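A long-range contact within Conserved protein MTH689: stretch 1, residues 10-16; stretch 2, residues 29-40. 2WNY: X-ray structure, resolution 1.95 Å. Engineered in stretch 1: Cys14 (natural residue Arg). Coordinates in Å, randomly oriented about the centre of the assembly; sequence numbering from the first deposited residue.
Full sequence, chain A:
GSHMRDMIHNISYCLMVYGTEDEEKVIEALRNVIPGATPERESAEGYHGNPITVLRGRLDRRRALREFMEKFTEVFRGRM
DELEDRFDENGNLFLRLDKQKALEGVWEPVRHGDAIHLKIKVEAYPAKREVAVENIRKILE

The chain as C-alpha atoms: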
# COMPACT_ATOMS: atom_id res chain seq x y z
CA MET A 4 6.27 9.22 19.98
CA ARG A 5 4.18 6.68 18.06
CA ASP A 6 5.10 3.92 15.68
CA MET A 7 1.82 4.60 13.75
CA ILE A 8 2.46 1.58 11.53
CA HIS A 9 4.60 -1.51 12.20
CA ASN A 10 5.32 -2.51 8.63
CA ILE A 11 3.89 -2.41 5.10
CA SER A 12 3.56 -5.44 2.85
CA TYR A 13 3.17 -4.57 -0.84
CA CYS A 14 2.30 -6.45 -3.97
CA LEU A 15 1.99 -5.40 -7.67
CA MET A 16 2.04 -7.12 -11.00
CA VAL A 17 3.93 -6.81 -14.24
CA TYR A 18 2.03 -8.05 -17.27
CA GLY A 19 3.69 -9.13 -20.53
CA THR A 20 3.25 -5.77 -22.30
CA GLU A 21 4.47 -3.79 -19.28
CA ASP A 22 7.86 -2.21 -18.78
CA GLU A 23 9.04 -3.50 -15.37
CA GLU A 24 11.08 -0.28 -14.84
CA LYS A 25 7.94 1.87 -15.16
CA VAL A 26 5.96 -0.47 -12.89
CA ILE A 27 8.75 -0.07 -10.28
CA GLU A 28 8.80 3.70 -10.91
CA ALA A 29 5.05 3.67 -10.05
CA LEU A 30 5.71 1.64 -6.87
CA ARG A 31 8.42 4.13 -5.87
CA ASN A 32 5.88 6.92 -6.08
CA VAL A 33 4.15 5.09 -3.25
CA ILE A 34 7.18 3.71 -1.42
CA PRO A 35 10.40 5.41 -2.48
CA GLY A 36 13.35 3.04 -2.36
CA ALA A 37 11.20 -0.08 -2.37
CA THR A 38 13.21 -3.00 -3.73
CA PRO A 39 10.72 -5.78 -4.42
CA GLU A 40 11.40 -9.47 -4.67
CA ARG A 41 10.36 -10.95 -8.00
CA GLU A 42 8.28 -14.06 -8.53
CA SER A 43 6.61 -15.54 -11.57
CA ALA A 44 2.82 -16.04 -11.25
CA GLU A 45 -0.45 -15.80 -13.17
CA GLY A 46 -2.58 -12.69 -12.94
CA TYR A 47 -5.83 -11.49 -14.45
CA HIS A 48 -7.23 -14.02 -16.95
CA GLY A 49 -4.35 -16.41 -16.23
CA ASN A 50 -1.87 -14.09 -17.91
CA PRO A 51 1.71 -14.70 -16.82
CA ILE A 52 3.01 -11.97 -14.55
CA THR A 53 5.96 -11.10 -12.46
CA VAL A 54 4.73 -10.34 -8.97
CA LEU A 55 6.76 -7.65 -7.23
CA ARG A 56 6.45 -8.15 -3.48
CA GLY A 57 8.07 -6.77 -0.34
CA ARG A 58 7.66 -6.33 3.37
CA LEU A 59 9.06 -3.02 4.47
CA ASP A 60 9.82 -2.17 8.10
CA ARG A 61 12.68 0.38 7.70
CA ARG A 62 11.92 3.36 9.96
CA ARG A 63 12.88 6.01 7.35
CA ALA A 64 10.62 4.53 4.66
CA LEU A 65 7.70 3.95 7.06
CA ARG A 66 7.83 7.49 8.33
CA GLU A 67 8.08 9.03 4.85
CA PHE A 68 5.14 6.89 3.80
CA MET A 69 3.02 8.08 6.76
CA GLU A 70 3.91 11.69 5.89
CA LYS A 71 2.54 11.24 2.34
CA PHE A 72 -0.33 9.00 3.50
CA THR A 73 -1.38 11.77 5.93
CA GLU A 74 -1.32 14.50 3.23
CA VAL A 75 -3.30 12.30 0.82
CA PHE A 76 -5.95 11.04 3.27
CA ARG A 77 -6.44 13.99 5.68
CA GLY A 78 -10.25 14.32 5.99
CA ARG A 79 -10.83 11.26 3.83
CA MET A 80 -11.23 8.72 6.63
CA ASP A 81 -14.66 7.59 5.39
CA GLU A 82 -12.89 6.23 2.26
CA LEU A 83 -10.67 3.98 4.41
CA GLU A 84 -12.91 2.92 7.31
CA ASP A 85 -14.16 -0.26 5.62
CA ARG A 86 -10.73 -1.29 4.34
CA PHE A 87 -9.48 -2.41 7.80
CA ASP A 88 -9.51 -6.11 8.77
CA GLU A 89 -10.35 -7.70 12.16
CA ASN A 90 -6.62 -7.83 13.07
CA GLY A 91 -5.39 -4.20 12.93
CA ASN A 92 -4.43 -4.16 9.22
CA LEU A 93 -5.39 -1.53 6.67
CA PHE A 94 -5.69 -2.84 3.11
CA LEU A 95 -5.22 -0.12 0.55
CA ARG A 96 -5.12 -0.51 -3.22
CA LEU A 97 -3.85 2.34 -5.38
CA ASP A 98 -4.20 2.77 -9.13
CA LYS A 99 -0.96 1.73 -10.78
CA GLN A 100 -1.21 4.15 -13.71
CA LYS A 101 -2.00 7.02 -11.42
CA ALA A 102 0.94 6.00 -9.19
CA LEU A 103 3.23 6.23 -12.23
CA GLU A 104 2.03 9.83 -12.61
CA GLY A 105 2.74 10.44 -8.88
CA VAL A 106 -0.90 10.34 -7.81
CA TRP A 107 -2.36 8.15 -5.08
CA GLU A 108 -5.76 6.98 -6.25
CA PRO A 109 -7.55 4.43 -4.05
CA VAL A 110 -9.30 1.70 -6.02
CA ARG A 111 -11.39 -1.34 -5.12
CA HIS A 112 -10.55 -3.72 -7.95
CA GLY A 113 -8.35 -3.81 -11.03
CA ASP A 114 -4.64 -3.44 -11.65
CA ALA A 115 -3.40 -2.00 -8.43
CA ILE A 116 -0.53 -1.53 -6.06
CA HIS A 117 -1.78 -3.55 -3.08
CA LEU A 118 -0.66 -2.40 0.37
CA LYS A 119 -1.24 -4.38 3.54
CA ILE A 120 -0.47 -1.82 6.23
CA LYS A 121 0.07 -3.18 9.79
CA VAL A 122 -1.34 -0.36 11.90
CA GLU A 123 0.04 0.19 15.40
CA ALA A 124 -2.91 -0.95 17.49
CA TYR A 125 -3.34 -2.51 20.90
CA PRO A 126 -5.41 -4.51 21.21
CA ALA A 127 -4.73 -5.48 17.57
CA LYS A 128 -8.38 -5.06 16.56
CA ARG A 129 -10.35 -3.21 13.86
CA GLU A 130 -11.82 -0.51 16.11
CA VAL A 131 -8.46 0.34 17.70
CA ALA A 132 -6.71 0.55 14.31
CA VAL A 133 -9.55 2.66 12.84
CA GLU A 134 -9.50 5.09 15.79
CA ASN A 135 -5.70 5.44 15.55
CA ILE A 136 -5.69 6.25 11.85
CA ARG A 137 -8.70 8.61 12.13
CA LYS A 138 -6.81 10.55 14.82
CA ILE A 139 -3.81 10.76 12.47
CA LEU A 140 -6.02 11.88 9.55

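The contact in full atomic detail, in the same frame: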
# COMPACT_ATOMS: atom_id res chain seq x y z
N ASN A 10 4.70 -2.10 9.88
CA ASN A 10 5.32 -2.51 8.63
C ASN A 10 4.31 -2.34 7.50
O ASN A 10 3.11 -2.13 7.76
CB ASN A 10 5.83 -3.95 8.75
CG ASN A 10 4.70 -4.97 8.89
OD1 ASN A 10 3.87 -5.11 8.00
ND2 ASN A 10 4.67 -5.68 10.01
N ILE A 11 4.78 -2.41 6.26
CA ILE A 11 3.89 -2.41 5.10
C ILE A 11 4.31 -3.56 4.20
O ILE A 11 5.50 -3.68 3.85
CB ILE A 11 4.02 -1.12 4.25
CG1 ILE A 11 3.81 0.12 5.12
CG2 ILE A 11 3.00 -1.14 3.10
CD1 ILE A 11 3.81 1.42 4.34
N SER A 12 3.35 -4.43 3.88
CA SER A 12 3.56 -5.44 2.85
C SER A 12 3.00 -4.83 1.56
O SER A 12 1.97 -4.13 1.60
CB SER A 12 2.81 -6.73 3.17
OG SER A 12 3.38 -7.40 4.27
N TYR A 13 3.67 -5.07 0.44
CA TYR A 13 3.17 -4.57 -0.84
C TYR A 13 3.28 -5.63 -1.91
O TYR A 13 4.16 -6.53 -1.85
CB TYR A 13 3.85 -3.25 -1.26
CG TYR A 13 5.32 -3.39 -1.53
CD1 TYR A 13 5.78 -3.84 -2.78
CD2 TYR A 13 6.26 -3.09 -0.55
CE1 TYR A 13 7.13 -4.00 -3.03
CE2 TYR A 13 7.60 -3.24 -0.80
CZ TYR A 13 8.03 -3.68 -2.04
OH TYR A 13 9.37 -3.83 -2.28
N CYS A 14 2.36 -5.54 -2.87
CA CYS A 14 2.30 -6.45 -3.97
C CYS A 14 1.87 -5.67 -5.23
O CYS A 14 0.95 -4.86 -5.16
CB CYS A 14 1.26 -7.54 -3.63
SG CYS A 14 1.19 -8.79 -4.80
N LEU A 15 2.52 -5.91 -6.36
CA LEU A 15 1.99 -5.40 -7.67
C LEU A 15 2.49 -6.28 -8.78
O LEU A 15 3.38 -7.12 -8.57
CB LEU A 15 2.24 -3.90 -7.92
CG LEU A 15 3.63 -3.34 -8.23
CD1 LEU A 15 3.48 -1.91 -8.73
CD2 LEU A 15 4.55 -3.42 -7.02
N MET A 16 1.85 -6.16 -9.94
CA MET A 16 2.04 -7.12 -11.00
C MET A 16 2.63 -6.47 -12.22
O MET A 16 2.40 -5.28 -12.48
CB MET A 16 0.71 -7.81 -11.34
CG MET A 16 -0.32 -7.57 -10.26
SD MET A 16 -1.30 -8.99 -9.87
CE MET A 16 -0.41 -9.53 -8.42
N ALA A 29 6.36 3.46 -10.68
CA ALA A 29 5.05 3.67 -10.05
C ALA A 29 5.05 3.25 -8.57
O ALA A 29 4.60 3.99 -7.70
CB ALA A 29 3.95 2.92 -10.83
N LEU A 30 5.56 2.06 -8.27
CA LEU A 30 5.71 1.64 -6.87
C LEU A 30 6.49 2.64 -6.04
O LEU A 30 6.09 2.94 -4.91
CB LEU A 30 6.41 0.28 -6.79
CG LEU A 30 6.93 -0.16 -5.43
CD1 LEU A 30 5.73 -0.42 -4.49
CD2 LEU A 30 7.76 -1.42 -5.57
N ARG A 31 7.58 3.15 -6.59
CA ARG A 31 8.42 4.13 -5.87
C ARG A 31 7.81 5.51 -5.75
O ARG A 31 8.38 6.39 -5.08
CB ARG A 31 9.82 4.19 -6.49
CG ARG A 31 10.61 2.94 -6.15
CD ARG A 31 11.97 2.90 -6.78
NE ARG A 31 12.58 1.62 -6.43
CZ ARG A 31 13.59 1.06 -7.08
NH1 ARG A 31 14.13 1.66 -8.13
NH2 ARG A 31 14.06 -0.12 -6.67
N ASN A 32 6.66 5.72 -6.38
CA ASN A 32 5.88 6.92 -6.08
C ASN A 32 4.96 6.67 -4.88
O ASN A 32 4.27 7.56 -4.42
CB ASN A 32 5.09 7.37 -7.30
CG ASN A 32 5.95 8.08 -8.31
OD1 ASN A 32 6.97 8.65 -7.96
ND2 ASN A 32 5.56 8.02 -9.58
N VAL A 33 4.95 5.44 -4.41
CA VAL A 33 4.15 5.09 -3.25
C VAL A 33 5.13 4.76 -2.13
O VAL A 33 5.00 5.26 -1.01
CB VAL A 33 3.20 3.89 -3.53
CG1 VAL A 33 2.44 3.47 -2.27
CG2 VAL A 33 2.21 4.21 -4.67
N ILE A 34 6.14 3.95 -2.43
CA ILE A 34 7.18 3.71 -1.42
C ILE A 34 8.54 3.96 -2.05
O ILE A 34 9.09 3.07 -2.69
CB ILE A 34 7.11 2.25 -0.89
CG1 ILE A 34 5.74 1.95 -0.28
CG2 ILE A 34 8.23 1.97 0.10
CD1 ILE A 34 5.50 0.46 0.05
N PRO A 35 9.08 5.19 -1.89
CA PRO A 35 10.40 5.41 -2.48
C PRO A 35 11.41 4.43 -1.92
O PRO A 35 11.37 4.10 -0.75
CB PRO A 35 10.74 6.85 -2.02
CG PRO A 35 9.36 7.51 -1.96
CD PRO A 35 8.56 6.41 -1.27
N GLY A 36 12.31 3.96 -2.78
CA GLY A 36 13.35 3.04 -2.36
C GLY A 36 12.90 1.60 -2.24
O GLY A 36 13.71 0.73 -1.91
N ALA A 37 11.62 1.31 -2.50
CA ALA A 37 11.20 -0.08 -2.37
C ALA A 37 12.01 -0.94 -3.34
O ALA A 37 12.26 -0.55 -4.48
CB ALA A 37 9.68 -0.24 -2.62
N THR A 38 12.48 -2.08 -2.86
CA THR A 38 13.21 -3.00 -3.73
C THR A 38 12.51 -4.34 -3.62
O THR A 38 12.78 -5.11 -2.70
CB THR A 38 14.70 -3.11 -3.35
OG1 THR A 38 14.81 -3.52 -1.98
CG2 THR A 38 15.40 -1.76 -3.53
N PRO A 39 11.55 -4.59 -4.52
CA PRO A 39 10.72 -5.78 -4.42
C PRO A 39 11.44 -7.05 -4.81
O PRO A 39 12.41 -7.02 -5.60
CB PRO A 39 9.58 -5.49 -5.41
CG PRO A 39 10.13 -4.48 -6.35
CD PRO A 39 11.13 -3.68 -5.61
N GLU A 40 11.00 -8.15 -4.21
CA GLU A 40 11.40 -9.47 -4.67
C GLU A 40 10.53 -9.77 -5.88
O GLU A 40 9.42 -9.24 -5.99
CB GLU A 40 11.19 -10.53 -3.59
CG GLU A 40 12.48 -11.01 -2.96
CD GLU A 40 12.37 -11.16 -1.46
OE1 GLU A 40 12.45 -12.31 -0.98
OE2 GLU A 40 12.21 -10.12 -0.78
O HOH W 1 11.26 -2.91 -0.03

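The contact is centred on Tyr13; the residue accounts for 103 Å² of the 323 Å² buried between the two stretches, both sides summed. Its chi1 of 65° (p) and chi2 of 83° carry the ring from the strand across to the second stretch. Leu30 covers one face: its CD1 lies 4.2 Å from the centroid of the Tyr13 ring and 27° off the ring normal, the geometry of a CH-pi contact. The other methyl of the same leucine, CD2, approaches Tyr13 CE1 at 3.7 Å, so the fork of Leu30 (chi1 t, chi2 p) brings both of its ends to the aromatic ring. Leu30 CD2 also meets Leu15 CD2 at 4.1 Å, a looser contact that extends the apolar patch along the strand.

Ile34 serves the opposite direction along the strand. Its CD1 sits 3.7 Å from Tyr13 CD2, oblique to the ring, and 4.3 Å from Ile11 CG2. One extended isoleucine side chain (chi1 m, chi2 t) thus touches two strand residues. The alternation of the strand explains the pattern: Ile11, Tyr13 and Leu15 point their CA-to-CB bonds toward the second stretch, whereas Ser12 and the engineered Cys14 point away and bury no area here.

Backbone hydrogen bonds within the second stretch connect these positions. Ile34 N donates to Leu30 O at 2.7 Å, linking two of the residues that pack against Tyr13, and a type II turn from Ile34 to Ala37 is closed by Ala37 N to Ile34 O at 3.1 Å. Gly36 occupies the turn with phi 80°, a value that favours glycine. After the turn, the small Ala37 side chain fits close to the phenol, with CB 3.9 Å from Tyr13 CZ and 3.6 Å from Tyr13 OH. The exposed Arg31 ties down the same segment: its NE and NH2 each donate to Ala37 O at 2.9 Å, with N-H...O angles of 148°.

Pro39 lies at the ring edge, its CB near the ring plane and 3.7 Å from Tyr13 CE1; the proline is buried and adds an apolar surface. Here the contact becomes polar. Tyr13 OH is 3.2 Å from Pro39 CA and also 3.2 Å from Pro39 N, but the tertiary amide nitrogen of Pro39 has no hydrogen to share, so the latter is proximity without a bond. No direct hydrogen bond joins the stretches. Instead, water 1 bridges them, lying 3.1 Å from Tyr13 OH and accepting from Thr38 N at 3.2 Å, which gives the phenol a polar partner at the edge of the contact.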